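Local coordinates for protein glia-derived nexin (Homo sapiens, PDB 4DY0) that inhibits serine proteases such as thrombin, trypsin and urokinase, binds heparin, and promotes neurite extension by blocking thrombin, at residues S242-P245 / L246-I250. Sequence-based numbering, arbitrary orientation.
Sequences SSTP and LSAII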
loop_
_atom_site.group_PDB
_atom_site.type_symbol
_atom_site.label_atom_id
_atom_site.label_comp_id
_atom_site.label_asym_id
_atom_site.label_seq_id
_atom_site.Cartn_x
_atom_site.Cartn_y
_atom_site.Cartn_z
ATOM N N SER A 242 -14.699 18.291 13.951
ATOM C CA SER A 242 -13.452 18.021 14.649
ATOM C C SER A 242 -13.681 17.088 15.832
ATOM O O SER A 242 -12.748 16.461 16.323
ATOM C CB SER A 242 -12.783 19.321 15.101
ATOM O OG SER A 242 -13.406 19.850 16.259
ATOM N N SER A 243 -14.930 16.985 16.274
ATOM C CA SER A 243 -15.281 16.096 17.377
ATOM C C SER A 243 -15.462 14.658 16.900
ATOM O O SER A 243 -15.808 13.775 17.680
ATOM C CB SER A 243 -16.550 16.585 18.079
ATOM O OG SER A 243 -17.606 16.762 17.148
ATOM N N THR A 244 -15.231 14.428 15.616
ATOM C CA THR A 244 -15.288 13.084 15.058
ATOM C C THR A 244 -13.874 12.562 14.839
ATOM O O THR A 244 -13.115 13.145 14.067
ATOM C CB THR A 244 -16.024 13.070 13.703
ATOM O OG1 THR A 244 -17.417 13.322 13.909
ATOM C CG2 THR A 244 -15.860 11.728 13.024
ATOM N N PRO A 245 -13.512 11.460 15.514
ATOM C CA PRO A 245 -12.193 10.875 15.291
ATOM C C PRO A 245 -12.134 10.133 13.955
ATOM O O PRO A 245 -13.148 9.595 13.500
ATOM C CB PRO A 245 -12.040 9.893 16.462
ATOM C CG PRO A 245 -13.442 9.519 16.824
ATOM C CD PRO A 245 -14.291 10.729 16.531
ATOM N N LEU A 246 -10.955 10.116 13.337
ATOM C CA LEU A 246 -10.748 9.397 12.084
ATOM C C LEU A 246 -11.194 7.952 12.213
ATOM O O LEU A 246 -11.690 7.361 11.256
ATOM C CB LEU A 246 -9.274 9.437 11.672
ATOM C CG LEU A 246 -8.938 8.813 10.308
ATOM C CD1 LEU A 246 -9.713 9.484 9.187
ATOM C CD2 LEU A 246 -7.449 8.892 10.025
ATOM N N SER A 247 -11.012 7.385 13.401
ATOM C CA SER A 247 -11.354 5.986 13.638
ATOM C C SER A 247 -12.848 5.724 13.489
ATOM O O SER A 247 -13.260 4.583 13.300
ATOM C CB SER A 247 -10.880 5.539 15.025
ATOM O OG SER A 247 -11.471 6.335 16.034
ATOM N N ALA A 248 -13.655 6.779 13.566
ATOM C CA ALA A 248 -15.105 6.634 13.450
ATOM C C ALA A 248 -15.608 6.602 12.002
ATOM O O ALA A 248 -16.747 6.211 11.751
ATOM C CB ALA A 248 -15.820 7.727 14.240
ATOM N N ILE A 249 -14.775 7.004 11.048
ATOM C CA ILE A 249 -15.229 7.052 9.658
ATOM C C ILE A 249 -14.587 6.011 8.734
ATOM O O ILE A 249 -15.088 5.763 7.639
ATOM C CB ILE A 249 -15.065 8.464 9.023
ATOM C CG1 ILE A 249 -13.589 8.804 8.830
ATOM C CG2 ILE A 249 -15.770 9.523 9.857
ATOM C CD1 ILE A 249 -13.359 10.024 7.975
ATOM N N ILE A 250 -13.497 5.392 9.172
ATOM C CA ILE A 250 -12.762 4.480 8.291
ATOM C C ILE A 250 -13.169 2.994 8.342
ATOM O O ILE A 250 -12.800 2.224 7.462
ATOM C CB ILE A 250 -11.239 4.630 8.472
ATOM C CG1 ILE A 250 -10.805 4.122 9.842
ATOM C CG2 ILE A 250 -10.833 6.082 8.304
ATOM C CD1 ILE A 250 -9.374 4.473 10.179
#
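Pro-245 and Ala-248 close a tight turn between them, where the chain swings from extended Thr-244 and Pro-245 into a pair of turns. The backbone makes the first link: Ala-248 N donates to Pro-245 O over 2.9 Å, with an N-H...O angle of 155°. The donor stands well above the carbonyl plane, 53° out of it, and not on a lone pair. Beside this bond the methyl of Ala-248 points back at the proline, its CB lying 3.3 Å from Pro-245 O and 3.9 Å from Pro-245 CG, so one small residue meets both the carbonyl and the ring. Ser-247 also reaches the ring. With chi1 at 59°, its OG sits between its own backbone N and carbonyl carbon, and from there it comes within 3.6 Å of Pro-245 CB, a plain van der Waals contact. An i to i+3 bond closing over Leu-246 and Ser-247, both of helical phi/psi, makes this a type I beta-turn, and a second turn follows directly, Ile-249 N to Leu-246 O at 3.1 Å. The turns belong to the loop that leads from strand 232-239 to helix 255-262 of the serpin fold, away from the reactive bond. Thr-244, one residue ahead of the first turn, adds a methyl contact: with OG1 turned anti to the carbonyl carbon, CG2 falls anti to the backbone N and lies 3.9 Å from Ile-249 CG2, the two side chains crossing at about a right angle. Both also lean on Pro-239 at the end of the preceding strand, while the side chain of Leu-246 packs on Gln-375 of strand 369-376. The carbonyl of Ala-248 accepts a hydrogen bond from Asn-216 ND2, tying the turn to another part of the chain.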